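Local coordinates for malonyl CoA-acyl carrier protein transacylase (Bartonella henselae, PDB 3QAT) that probably transfers the malonyl group from malonyl-CoA to the acyl carrier protein, supplying malonyl units for fatty acid biosynthesis, at residues A129-G134 against S208-P213; G136-L141 against V174-A179. All coordinates share one frame; numbering follows the deposited sequence.

Contact 1 of 2, residues A129-G134 against S208-P213; sequences AAVAVG and SALMQP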
loop_
_atom_site.group_PDB
_atom_site.type_symbol
_atom_site.label_atom_id
_atom_site.label_comp_id
_atom_site.label_asym_id
_atom_site.label_seq_id
_atom_site.Cartn_x
_atom_site.Cartn_y
_atom_site.Cartn_z
ATOM N N ALA A 129 -15.963 -6.902 -4.346
ATOM C CA ALA A 129 -17.253 -7.610 -4.158
ATOM C C ALA A 129 -17.878 -7.499 -2.760
ATOM O O ALA A 129 -19.005 -7.953 -2.553
ATOM C CB ALA A 129 -17.095 -9.099 -4.546
ATOM N N ALA A 130 -17.156 -6.924 -1.804
ATOM C CA ALA A 130 -17.558 -6.942 -0.398
ATOM C C ALA A 130 -18.935 -6.305 -0.141
ATOM O O ALA A 130 -19.736 -6.861 0.611
ATOM C CB ALA A 130 -16.507 -6.263 0.474
ATOM N N VAL A 131 -19.177 -5.138 -0.736
ATOM C CA VAL A 131 -20.460 -4.451 -0.550
ATOM C C VAL A 131 -21.093 -4.187 -1.903
ATOM O O VAL A 131 -20.409 -3.967 -2.910
ATOM C CB VAL A 131 -20.372 -3.124 0.288
ATOM C CG1 VAL A 131 -19.367 -3.264 1.428
ATOM C CG2 VAL A 131 -20.016 -1.930 -0.598
ATOM N N ALA A 132 -22.423 -4.204 -1.924
ATOM C CA ALA A 132 -23.150 -3.910 -3.139
ATOM C C ALA A 132 -22.843 -2.509 -3.628
ATOM O O ALA A 132 -22.530 -1.603 -2.845
ATOM C CB ALA A 132 -24.658 -4.082 -2.916
ATOM N N VAL A 133 -22.922 -2.339 -4.940
ATOM C CA VAL A 133 -22.665 -1.067 -5.580
ATOM C C VAL A 133 -23.522 0.036 -4.924
ATOM O O VAL A 133 -24.690 -0.184 -4.575
ATOM C CB VAL A 133 -22.911 -1.153 -7.117
ATOM C CG1 VAL A 133 -24.340 -1.587 -7.424
ATOM C CG2 VAL A 133 -22.567 0.160 -7.816
ATOM N N GLY A 134 -22.899 1.192 -4.719
ATOM C CA GLY A 134 -23.577 2.345 -4.154
ATOM C C GLY A 134 -23.665 2.380 -2.646
ATOM O O GLY A 134 -24.063 3.400 -2.070
ATOM N N SER A 208 -12.782 -0.187 6.260
ATOM C CA SER A 208 -13.916 0.004 7.144
ATOM C C SER A 208 -14.465 -1.363 7.505
ATOM O O SER A 208 -14.093 -2.369 6.891
ATOM C CB SER A 208 -15.016 0.834 6.489
ATOM O OG SER A 208 -15.744 0.079 5.535
ATOM N N ALA A 209 -15.368 -1.391 8.489
ATOM C CA ALA A 209 -15.954 -2.672 8.918
ATOM C C ALA A 209 -16.752 -3.338 7.794
ATOM O O ALA A 209 -16.980 -4.561 7.826
ATOM C CB ALA A 209 -16.820 -2.468 10.158
ATOM N N LEU A 210 -17.175 -2.557 6.802
ATOM C CA LEU A 210 -17.898 -3.081 5.645
ATOM C C LEU A 210 -17.079 -4.070 4.804
ATOM O O LEU A 210 -17.643 -4.835 4.010
ATOM C CB LEU A 210 -18.419 -1.950 4.758
ATOM C CG LEU A 210 -19.470 -1.003 5.346
ATOM C CD1 LEU A 210 -19.736 0.107 4.357
ATOM C CD2 LEU A 210 -20.766 -1.734 5.629
ATOM N N MET A 211 -15.754 -4.034 4.985
ATOM C CA MET A 211 -14.842 -4.934 4.278
ATOM C C MET A 211 -14.761 -6.311 4.903
ATOM O O MET A 211 -13.977 -7.135 4.438
ATOM C CB MET A 211 -13.419 -4.355 4.254
ATOM C CG MET A 211 -13.034 -3.513 3.048
ATOM S SD MET A 211 -13.574 -4.003 1.386
ATOM C CE MET A 211 -14.858 -2.803 1.519
ATOM N N GLN A 212 -15.559 -6.583 5.937
ATOM C CA GLN A 212 -15.469 -7.891 6.612
ATOM C C GLN A 212 -15.476 -9.130 5.691
ATOM O O GLN A 212 -14.689 -10.036 5.939
ATOM C CB GLN A 212 -16.500 -8.036 7.739
ATOM C CG GLN A 212 -16.241 -9.240 8.628
ATOM C CD GLN A 212 -14.977 -9.086 9.457
ATOM O OE1 GLN A 212 -14.700 -8.007 10.005
ATOM N NE2 GLN A 212 -14.203 -10.166 9.561
ATOM N N PRO A 213 -16.344 -9.184 4.646
ATOM C CA PRO A 213 -16.283 -10.365 3.754
ATOM C C PRO A 213 -14.908 -10.533 3.066
ATOM O O PRO A 213 -14.450 -11.663 2.824
ATOM C CB PRO A 213 -17.375 -10.078 2.710
ATOM C CG PRO A 213 -18.358 -9.174 3.434
ATOM C CD PRO A 213 -17.459 -8.285 4.271
#

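Contact 2 of 2, residues G136-L141 against V174-A179; sequences GSMAAL and VISGEA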
loop_
_atom_site.group_PDB
_atom_site.type_symbol
_atom_site.label_atom_id
_atom_site.label_comp_id
_atom_site.label_asym_id
_atom_site.label_seq_id
_atom_site.Cartn_x
_atom_site.Cartn_y
_atom_site.Cartn_z
ATOM N N GLY A 136 -21.191 1.915 -0.324
ATOM C CA GLY A 136 -20.041 2.486 0.374
ATOM C C GLY A 136 -19.537 3.726 -0.307
ATOM O O GLY A 136 -19.871 4.010 -1.460
ATOM N N SER A 137 -18.707 4.476 0.408
ATOM C CA SER A 137 -17.935 5.566 -0.199
ATOM C C SER A 137 -16.670 5.754 0.612
ATOM O O SER A 137 -16.528 5.211 1.723
ATOM C CB SER A 137 -18.712 6.901 -0.146
ATOM O OG SER A 137 -19.922 6.869 -0.908
ATOM N N MET A 138 -15.767 6.575 0.077
ATOM C CA MET A 138 -14.609 7.097 0.832
ATOM C C MET A 138 -14.562 8.603 0.657
ATOM O O MET A 138 -15.309 9.152 -0.149
ATOM C CB MET A 138 -13.264 6.475 0.368
ATOM C CG MET A 138 -13.227 5.003 0.601
ATOM S SD MET A 138 -11.602 4.325 0.192
ATOM C CE MET A 138 -10.819 4.426 1.788
ATOM N N ALA A 139 -13.723 9.286 1.443
ATOM C CA ALA A 139 -13.487 10.703 1.228
ATOM C C ALA A 139 -12.089 11.073 1.634
ATOM O O ALA A 139 -11.538 10.500 2.586
ATOM C CB ALA A 139 -14.506 11.574 2.004
ATOM N N ALA A 140 -11.503 12.015 0.899
ATOM C CA ALA A 140 -10.158 12.468 1.191
ATOM C C ALA A 140 -10.243 13.820 1.870
ATOM O O ALA A 140 -10.765 14.779 1.291
ATOM C CB ALA A 140 -9.344 12.596 -0.126
ATOM N N LEU A 141 -9.712 13.888 3.090
ATOM C CA LEU A 141 -9.723 15.133 3.870
ATOM C C LEU A 141 -8.302 15.650 4.059
ATOM O O LEU A 141 -7.348 14.872 4.203
ATOM C CB LEU A 141 -10.338 14.893 5.259
ATOM C CG LEU A 141 -11.654 14.130 5.309
ATOM C CD1 LEU A 141 -12.067 13.923 6.800
ATOM C CD2 LEU A 141 -12.778 14.771 4.459
ATOM N N VAL A 174 -8.057 9.867 5.269
ATOM C CA VAL A 174 -9.084 9.298 4.400
ATOM C C VAL A 174 -10.115 8.591 5.261
ATOM O O VAL A 174 -9.751 7.814 6.146
ATOM C CB VAL A 174 -8.468 8.299 3.403
ATOM C CG1 VAL A 174 -9.518 7.836 2.420
ATOM C CG2 VAL A 174 -7.303 8.968 2.662
ATOM N N ILE A 175 -11.388 8.901 5.042
ATOM C CA ILE A 175 -12.475 8.222 5.752
ATOM C C ILE A 175 -13.218 7.264 4.810
ATOM O O ILE A 175 -13.087 7.339 3.585
ATOM C CB ILE A 175 -13.475 9.220 6.398
ATOM C CG1 ILE A 175 -14.041 10.173 5.349
ATOM C CG2 ILE A 175 -12.774 9.964 7.546
ATOM C CD1 ILE A 175 -15.165 11.088 5.888
ATOM N N SER A 176 -14.014 6.382 5.400
ATOM C CA SER A 176 -14.636 5.283 4.660
ATOM C C SER A 176 -15.838 4.761 5.421
ATOM O O SER A 176 -15.871 4.827 6.651
ATOM C CB SER A 176 -13.608 4.155 4.500
ATOM O OG SER A 176 -14.135 3.075 3.749
ATOM N N GLY A 177 -16.789 4.196 4.695
ATOM C CA GLY A 177 -17.958 3.575 5.341
ATOM C C GLY A 177 -19.186 3.671 4.471
ATOM O O GLY A 177 -19.105 3.617 3.231
ATOM N N GLU A 178 -20.346 3.790 5.115
ATOM C CA GLU A 178 -21.577 3.817 4.346
ATOM C C GLU A 178 -21.764 5.134 3.625
ATOM O O GLU A 178 -21.447 6.197 4.164
ATOM C CB GLU A 178 -22.769 3.518 5.238
ATOM C CG GLU A 178 -22.772 2.079 5.732
ATOM C CD GLU A 178 -23.872 1.812 6.724
ATOM O OE1 GLU A 178 -23.870 2.422 7.819
ATOM O OE2 GLU A 178 -24.742 0.967 6.401
ATOM N N ALA A 179 -22.286 5.057 2.406
ATOM C CA ALA A 179 -22.371 6.219 1.530
ATOM C C ALA A 179 -22.959 7.496 2.154
ATOM O O ALA A 179 -22.325 8.556 2.110
ATOM C CB ALA A 179 -23.079 5.848 0.216
HETATM O O HOH W 1 -21.451 9.021 -0.623
#

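Contact 1 of 2, residues A129-G134 against S208-P213
At the seam between the two parts of a malonyltransferase fold, Ala130 and Val131, in the linker that leaves helix 113-129 for the small ferredoxin-like subdomain, pack on the 3-10 turn of Leu210 and Met211 and on Pro213 in the first turn of helix 212-224. No hydrogen bond crosses this contact, which buries about 203 Å² between the segments. The CB of Ala130 points at the turn and meets the thioether of Met211, 3.8 Å from its SD. Met211 leaves its backbone heading away from the linker, but its chain bends at chi2 (-40°) and chi3 (100°), and this folding brings sulfur and CE back beside the alanine methyl. The ring of Pro213 touches the same alanine more loosely, its CG 3.9 Å from Ala130 O.

The turn itself is braced from within by Ser208, whose OG accepts a bent bond from Leu210 N (3.3 Å, 137°) in an ST turn and is also hydrogen-bonded to Pro205 O. Pro205 further touches Val131, Leu210 and Met211, and Val257 and Thr258 of helix 246-258 pack against Met211. Val131 and Leu210 cross their side chains at about a right angle. One branch of the valine does the touching: CG1 rests 3.7 Å from Leu210 CB and 3.5 Å from Leu210 O.

Contact 2 of 2, residues G136-L141 against V174-A179
Ser137, Met138 and Ala139 on strand 136-142 fit against Ile175, Ser176 and Gly177 of the segment 174-179, two antiparallel neighbours whose local strand directions differ by 163°. Four backbone bonds join them, in the hydrogen-bonded pairs Ser137 with Gly177 and Ala139 with Ile175; the shortest runs from Ile175 N to Ala139 O at 2.9 Å.

On the face carrying Met138, Val174 and Ser176, the methionine is the long bump. Its chain is extended at chi2 and then bends at chi3 (92°), which lays CE against both its direct partner Ser176, 3.9 Å from CB, and the diagonal Val174, 3.7 Å from CG1. In the conformer described, Ser176 OG hydrogen-bonds to Phe206 O, while Ala165 touches both Met138 and Ser176.

The face carrying Ala139 and Ile175 reverses the sizes. Ala139 is the short residue here, and the larger Ile175 lies over its methyl, CG1 3.7 Å from Ala139 CB; its other branch, CG2, meets Leu141 CD1, the two side chains crossing nearly at right angles. Helix 179-191 covers this face through Val182, Val186 and Ala185.

Where the chain turns its corner at Gly177, Ala179 CB comes within 3.5 Å of Ser137 OG. That hydroxyl bonds to Pro201 O and to a water that also donates to Ala179 O. Glu178 takes the N-cap position of the helix that follows. Four antiparallel strands in the order 196-200, 136-142, 172-176, 162-169, with helices 146-155 and 179-191 packed on one face, make the beta-alpha-beta-beta-alpha-beta, ferredoxin-like small subdomain of the acyltransferase fold.

Followed from the N terminus, the chain leaves helix 113-129, makes the linker 129-134 and at once enters strand 136-142. Contact 2 closes first, when residues 174-179 return beside that strand after helix 146-155 and strand 162-169. The chain then runs through helix 179-191 and strand 196-200 before residues 208-213 reach back to the linker and close contact 1, so the smaller loop lies wholly within the larger. Contact 2 joins two adjacent strands within the small subdomain; contact 1 ties its entry and exit segments at the border with the rest of the protein. They touch at several points, among them Leu210 CD1 with Gly177 C at 3.6 Å and Gly134 O with Ala179 CB at 3.5 Å.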